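Long-range contacts in Dot/Icm T4SS effector (Legionella pneumophila, PDB 6VVC), which acts as a kinase effector delivered by the bacterium's Dot/Icm type IV secretion system and activated by host inositol hexakisphosphate: residues T27-S32 and L144-N149; K36-Y41 and I124-F129. All coordinates share one frame; numbering follows the deposited sequence.

How the contacts relate
From the N terminus the chain lays down the short strand 24-25 and turns through 27-32, which meets residues 144-149 much later in the chain, closing the long loop of contact 1. Before that loop shuts, strand 38-43 and then helix 114-133 supply the two sides of contact 2, so 36-41 with 124-129 closes a smaller loop lying wholly within the larger. Contact 1 joins the loop between the first two strands of the N-terminal antiparallel sheet to the hairpin strand 144-146; contact 2 lays that sheet against the helix. They adjoin through Thr27 OG1, hydrogen-bonded to Ile40 N, through Tyr30 packed on Ile40, and through Leu144 packed on Ile124.

Contact 1 of 2, residues T27-S32 and L144-N149; sequences TPHYLS and LWNIKN. With EDO (1,2-ethanediol), chain B.
The carbonyl oxygen of His29 accepts a hydrogen bond from the backbone of Ile147 (N to O 2.9 Å, 158° at the hydrogen), and a CA-H...O contact adds to the grip, with Asn146 CA 3.4 Å from His29 O. Asn146 suits this turn because its amide serves both ways: OD1 accepts from Lys148 N at 3.0 Å, forming an Asx turn, while ND2 donates to a water 2.9 Å away that also bonds Tyr30 OH. Lys148 lends its aliphatic chain, CD lying 4.1 Å from the centroid of the His29 ring, almost straight above it; the bend at chi2 (65°) folds the chain over this face, and a 1,2-ethanediol molecule, probably from the crystallisation liquor, lies over the rim of the opposite face. The Tyr30 ring crosses Leu144 at about a right angle; Leu144 CD1 lies over one face, offset toward the rim, in a CH-pi contact 4.2 Å from the centroid, and Trp145 O is near the ring edge. Ile147 CD1 packs 3.4 Å from Tyr30 O. Asn121 ND2 of helix 114-133 bonds both Tyr30 O and Trp145 O. The whole is a loop docked on one strand of a two-stranded antiparallel hairpin, 144-146 with 154-156, with an Asx turn opening at Asn146.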
loop_
_atom_site.group_PDB
_atom_site.type_symbol
_atom_site.label_atom_id
_atom_site.label_comp_id
_atom_site.label_asym_id
_atom_site.label_seq_id
_atom_site.Cartn_x
_atom_site.Cartn_y
_atom_site.Cartn_z
ATOM N N THR A 27 18.028 7.847 12.329
ATOM C CA THR A 27 18.340 6.440 12.095
ATOM C C THR A 27 18.405 5.598 13.365
ATOM O O THR A 27 17.913 4.456 13.337
ATOM C CB THR A 27 19.666 6.334 11.324
ATOM O OG1 THR A 27 19.605 7.147 10.144
ATOM C CG2 THR A 27 19.941 4.890 10.927
ATOM N N PRO A 28 18.972 6.064 14.481
ATOM C CA PRO A 28 19.055 5.195 15.668
ATOM C C PRO A 28 17.702 4.783 16.222
ATOM O O PRO A 28 17.639 3.824 17.003
ATOM C CB PRO A 28 19.837 6.045 16.681
ATOM C CG PRO A 28 20.548 7.073 15.862
ATOM C CD PRO A 28 19.649 7.355 14.698
ATOM N N HIS A 29 16.620 5.473 15.858
ATOM C CA HIS A 29 15.298 5.067 16.308
ATOM C C HIS A 29 14.773 3.844 15.567
ATOM O O HIS A 29 13.828 3.209 16.045
ATOM C CB HIS A 29 14.299 6.218 16.143
ATOM C CG HIS A 29 14.499 7.344 17.110
ATOM N ND1 HIS A 29 13.751 7.477 18.259
ATOM C CD2 HIS A 29 15.352 8.394 17.092
ATOM C CE1 HIS A 29 14.140 8.557 18.913
ATOM N NE2 HIS A 29 15.110 9.133 18.226
ATOM N N TYR A 30 15.368 3.494 14.422
ATOM C CA TYR A 30 14.772 2.493 13.544
ATOM C C TYR A 30 15.768 1.439 13.070
ATOM O O TYR A 30 15.386 0.289 12.830
ATOM C CB TYR A 30 14.134 3.184 12.334
ATOM C CG TYR A 30 13.046 4.170 12.696
ATOM C CD1 TYR A 30 11.825 3.733 13.193
ATOM C CD2 TYR A 30 13.235 5.534 12.531
ATOM C CE1 TYR A 30 10.827 4.630 13.521
ATOM C CE2 TYR A 30 12.241 6.438 12.856
ATOM C CZ TYR A 30 11.039 5.980 13.350
ATOM O OH TYR A 30 10.045 6.874 13.676
ATOM N N LEU A 31 17.036 1.816 12.918
ATOM C CA LEU A 31 18.086 0.894 12.506
ATOM C C LEU A 31 19.254 1.014 13.477
ATOM O O LEU A 31 19.479 2.070 14.074
ATOM C CB LEU A 31 18.574 1.170 11.070
ATOM C CG LEU A 31 17.568 1.046 9.923
ATOM C CD1 LEU A 31 18.227 1.469 8.617
ATOM C CD2 LEU A 31 17.013 -0.366 9.803
ATOM N N SER A 32 19.997 -0.077 13.629
ATOM C CA SER A 32 21.086 -0.107 14.594
ATOM C C SER A 32 22.355 0.507 13.992
ATOM O O SER A 32 22.415 0.857 12.812
ATOM C CB SER A 32 21.340 -1.540 15.066
ATOM O OG SER A 32 21.796 -2.365 14.010
ATOM N N LEU A 144 7.148 2.287 10.814
ATOM C CA LEU A 144 8.281 1.438 11.149
ATOM C C LEU A 144 8.215 1.085 12.628
ATOM O O LEU A 144 7.525 1.742 13.412
ATOM C CB LEU A 144 9.620 2.128 10.846
ATOM C CG LEU A 144 10.001 2.420 9.395
ATOM C CD1 LEU A 144 11.274 3.254 9.359
ATOM C CD2 LEU A 144 10.184 1.134 8.609
ATOM N N TRP A 145 8.948 0.038 13.005
ATOM C CA TRP A 145 9.118 -0.305 14.410
ATOM C C TRP A 145 10.161 0.618 15.029
ATOM O O TRP A 145 11.293 0.702 14.536
ATOM C CB TRP A 145 9.555 -1.759 14.575
ATOM C CG TRP A 145 8.484 -2.773 14.339
ATOM C CD1 TRP A 145 8.261 -3.478 13.192
ATOM C CD2 TRP A 145 7.498 -3.214 15.281
ATOM N NE1 TRP A 145 7.195 -4.329 13.360
ATOM C CE2 TRP A 145 6.708 -4.185 14.633
ATOM C CE3 TRP A 145 7.205 -2.881 16.607
ATOM C CZ2 TRP A 145 5.644 -4.825 15.265
ATOM C CZ3 TRP A 145 6.147 -3.519 17.235
ATOM C CH2 TRP A 145 5.380 -4.479 16.563
ATOM N N ASN A 146 9.796 1.304 16.104
ATOM C CA ASN A 146 10.744 2.119 16.849
ATOM C C ASN A 146 11.478 1.230 17.851
ATOM O O ASN A 146 10.853 0.657 18.751
ATOM C CB ASN A 146 10.032 3.270 17.551
ATOM C CG ASN A 146 10.995 4.258 18.179
ATOM O OD1 ASN A 146 11.845 3.889 18.989
ATOM N ND2 ASN A 146 10.873 5.523 17.797
ATOM N N ILE A 147 12.795 1.119 17.691
ATOM C CA ILE A 147 13.624 0.243 18.512
ATOM C C ILE A 147 14.606 1.047 19.366
ATOM O O ILE A 147 15.572 0.488 19.884
ATOM C CB ILE A 147 14.367 -0.788 17.649
ATOM C CG1 ILE A 147 15.222 -0.075 16.595
ATOM C CG2 ILE A 147 13.380 -1.746 16.995
ATOM C CD1 ILE A 147 16.223 -0.971 15.905
ATOM N N LYS A 148 14.378 2.352 19.512
ATOM C CA LYS A 148 15.283 3.185 20.297
ATOM C C LYS A 148 15.486 2.605 21.694
ATOM O O LYS A 148 16.621 2.457 22.159
ATOM C CB LYS A 148 14.733 4.611 20.379
ATOM C CG LYS A 148 15.650 5.607 21.076
ATOM C CD LYS A 148 16.942 5.820 20.302
ATOM C CE LYS A 148 17.787 6.927 20.918
ATOM N NZ LYS A 148 17.484 8.262 20.327
ATOM N N ASN A 149 14.394 2.263 22.371
ATOM C CA ASN A 149 14.432 1.748 23.734
ATOM C C ASN A 149 14.085 0.265 23.708
ATOM O O ASN A 149 12.960 -0.108 23.357
ATOM C CB ASN A 149 13.469 2.528 24.631
ATOM C CG ASN A 149 13.491 2.052 26.068
ATOM O OD1 ASN A 149 14.231 1.133 26.423
ATOM N ND2 ASN A 149 12.686 2.688 26.912
HETATM C C1 EDO B . 11.227 9.786 16.720
HETATM O O1 EDO B . 11.284 11.134 16.239
HETATM C C2 EDO B . 11.457 8.818 15.566
HETATM O O2 EDO B . 10.611 9.170 14.466
HETATM O O HOH W 1 8.614 6.120 16.055
#

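Contact 2 of 2, residues K36-Y41 and I124-F129; sequences KEFKIY and IIEQQF
Apolar packing of Phe38 against Ile125 dominates the contact. The methyl Ile125 CG2 stands over the middle of the Phe38 ring, 3.5 Å from the centroid and only 12° off the ring normal, a close CH-pi contact. A beta-branched residue suits this place, since CG2, attached straight to CB and anti to the backbone N, is carried over the ring face. Glu37 CG lies over the opposite face toward the rim, so the ring is sandwiched between its own neighbour in sequence and the helix. Phe129, one helical turn after Ile125, brings CE2 to 3.7 Å from Phe38 CE1, and the two side chains run past each other in opposite directions. Farther along the strand the contact thins, Ile40 CD1 and Ile125 CD1 being 4.4 Å apart.

This is a helix laid across an antiparallel sheet: the axes of the short segments 38-41 and 124-129 run at 81° to each other, 11.2 Å apart at their closest. Phe38 points at the helix and the end of Ile40 comes near it, whereas Lys39, between them, points away and forms a salt bridge with Asp25. Helix 114-133 is probably the counterpart of the alpha-C helix of protein kinases.

Polar groups line the margin. Glu126 OE1 reaches the Phe38 ring at its edge, in plane and 3.4 Å from CZ, where the ring hydrogens carry slight positive charge; the bend at chi2 (61°) carries its carboxylate there. Glu126 OE1 and Glu37 OE2 come within 4.5 Å of each other, like charges whose repulsion is probably offset by Arg51, because NH2 of this arginine forms salt bridges to both. Arg51, on strand 46-53, also makes a cation-pi contact with Phe129.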
loop_
_atom_site.group_PDB
_atom_site.type_symbol
_atom_site.label_atom_id
_atom_site.label_comp_id
_atom_site.label_asym_id
_atom_site.label_seq_id
_atom_site.Cartn_x
_atom_site.Cartn_y
_atom_site.Cartn_z
ATOM N N LYS A 36 24.663 0.266 7.160
ATOM C CA LYS A 36 25.188 1.305 6.286
ATOM C C LYS A 36 24.442 1.423 4.961
ATOM O O LYS A 36 24.924 2.119 4.060
ATOM C CB LYS A 36 26.677 1.062 5.999
ATOM C CG LYS A 36 27.606 1.317 7.174
ATOM C CD LYS A 36 29.059 1.205 6.736
ATOM C CE LYS A 36 30.018 1.580 7.850
ATOM N NZ LYS A 36 31.437 1.503 7.401
ATOM N N GLU A 37 23.287 0.770 4.806
ATOM C CA GLU A 37 22.572 0.893 3.542
ATOM C C GLU A 37 21.522 1.998 3.567
ATOM O O GLU A 37 21.309 2.663 2.548
ATOM C CB GLU A 37 21.902 -0.427 3.153
ATOM C CG GLU A 37 21.348 -0.384 1.730
ATOM C CD GLU A 37 20.828 -1.719 1.238
ATOM O OE1 GLU A 37 20.809 -2.687 2.027
ATOM O OE2 GLU A 37 20.439 -1.800 0.053
ATOM N N PHE A 38 20.856 2.212 4.702
ATOM C CA PHE A 38 19.815 3.222 4.798
ATOM C C PHE A 38 20.059 4.138 5.988
ATOM O O PHE A 38 20.588 3.722 7.022
ATOM C CB PHE A 38 18.416 2.604 4.941
ATOM C CG PHE A 38 18.055 1.652 3.844
ATOM C CD1 PHE A 38 17.699 2.119 2.590
ATOM C CD2 PHE A 38 18.059 0.287 4.071
ATOM C CE1 PHE A 38 17.363 1.238 1.579
ATOM C CE2 PHE A 38 17.721 -0.597 3.067
ATOM C CZ PHE A 38 17.373 -0.122 1.820
ATOM N N LYS A 39 19.665 5.396 5.817
ATOM C CA LYS A 39 19.533 6.350 6.905
ATOM C C LYS A 39 18.153 6.983 6.817
ATOM O O LYS A 39 17.559 7.067 5.737
ATOM C CB LYS A 39 20.622 7.429 6.860
ATOM C CG LYS A 39 22.010 6.905 7.195
ATOM C CD LYS A 39 23.031 8.027 7.332
ATOM C CE LYS A 39 22.835 8.827 8.616
ATOM N NZ LYS A 39 23.149 8.024 9.831
ATOM N N ILE A 40 17.644 7.423 7.961
ATOM C CA ILE A 40 16.303 7.985 8.066
ATOM C C ILE A 40 16.423 9.409 8.583
ATOM O O ILE A 40 17.077 9.654 9.605
ATOM C CB ILE A 40 15.409 7.125 8.978
ATOM C CG1 ILE A 40 15.284 5.719 8.386
ATOM C CG2 ILE A 40 14.033 7.757 9.132
ATOM C CD1 ILE A 40 14.872 4.664 9.377
ATOM N N TYR A 41 15.803 10.346 7.869
ATOM C CA TYR A 41 15.932 11.763 8.158
ATOM C C TYR A 41 14.559 12.412 8.217
ATOM O O TYR A 41 13.634 12.011 7.504
ATOM C CB TYR A 41 16.753 12.496 7.089
ATOM C CG TYR A 41 18.175 12.025 6.927
ATOM C CD1 TYR A 41 19.188 12.532 7.729
ATOM C CD2 TYR A 41 18.511 11.092 5.954
ATOM C CE1 TYR A 41 20.493 12.112 7.577
ATOM C CE2 TYR A 41 19.814 10.667 5.795
ATOM C CZ TYR A 41 20.801 11.181 6.610
ATOM O OH TYR A 41 22.101 10.766 6.457
ATOM N N ILE A 124 10.440 -3.271 5.280
ATOM C CA ILE A 124 9.502 -2.190 4.998
ATOM C C ILE A 124 10.159 -1.112 4.146
ATOM O O ILE A 124 9.551 -0.591 3.205
ATOM C CB ILE A 124 8.950 -1.602 6.310
ATOM C CG1 ILE A 124 8.095 -2.638 7.041
ATOM C CG2 ILE A 124 8.146 -0.338 6.025
ATOM C CD1 ILE A 124 7.741 -2.241 8.458
ATOM N N ILE A 125 11.400 -0.743 4.470
ATOM C CA ILE A 125 12.090 0.275 3.681
ATOM C C ILE A 125 12.212 -0.176 2.232
ATOM O O ILE A 125 12.009 0.611 1.300
ATOM C CB ILE A 125 13.468 0.591 4.292
ATOM C CG1 ILE A 125 13.293 1.306 5.634
ATOM C CG2 ILE A 125 14.294 1.436 3.326
ATOM C CD1 ILE A 125 14.552 1.378 6.471
ATOM N N GLU A 126 12.542 -1.451 2.020
ATOM C CA GLU A 126 12.620 -1.967 0.659
ATOM C C GLU A 126 11.245 -2.017 0.008
ATOM O O GLU A 126 11.133 -1.856 -1.212
ATOM C CB GLU A 126 13.267 -3.352 0.661
ATOM C CG GLU A 126 14.002 -3.684 -0.626
ATOM C CD GLU A 126 15.141 -2.725 -0.900
ATOM O OE1 GLU A 126 16.048 -2.613 -0.047
ATOM O OE2 GLU A 126 15.126 -2.068 -1.963
ATOM N N GLN A 127 10.190 -2.237 0.798
ATOM C CA GLN A 127 8.839 -2.124 0.260
ATOM C C GLN A 127 8.573 -0.714 -0.251
ATOM O O GLN A 127 7.969 -0.535 -1.315
ATOM C CB GLN A 127 7.813 -2.513 1.326
ATOM C CG GLN A 127 7.760 -4.006 1.602
ATOM C CD GLN A 127 7.004 -4.359 2.874
ATOM O OE1 GLN A 127 6.509 -3.486 3.586
ATOM N NE2 GLN A 127 6.915 -5.652 3.162
ATOM N N GLN A 128 9.032 0.300 0.487
ATOM C CA GLN A 128 8.796 1.682 0.083
ATOM C C GLN A 128 9.429 1.978 -1.271
ATOM O O GLN A 128 8.802 2.591 -2.143
ATOM C CB GLN A 128 9.335 2.634 1.151
ATOM C CG GLN A 128 8.543 2.629 2.447
ATOM C CD GLN A 128 7.313 3.512 2.381
ATOM O OE1 GLN A 128 6.756 3.742 1.307
ATOM N NE2 GLN A 128 6.886 4.020 3.532
ATOM N N PHE A 129 10.682 1.558 -1.467
ATOM C CA PHE A 129 11.333 1.785 -2.754
ATOM C C PHE A 129 10.691 0.949 -3.853
ATOM O O PHE A 129 10.531 1.420 -4.984
ATOM C CB PHE A 129 12.826 1.482 -2.650
ATOM C CG PHE A 129 13.608 2.547 -1.945
ATOM C CD1 PHE A 129 13.905 3.738 -2.586
ATOM C CD2 PHE A 129 14.044 2.365 -0.644
ATOM C CE1 PHE A 129 14.623 4.729 -1.941
ATOM C CE2 PHE A 129 14.764 3.351 0.006
ATOM C CZ PHE A 129 15.053 4.534 -0.645
#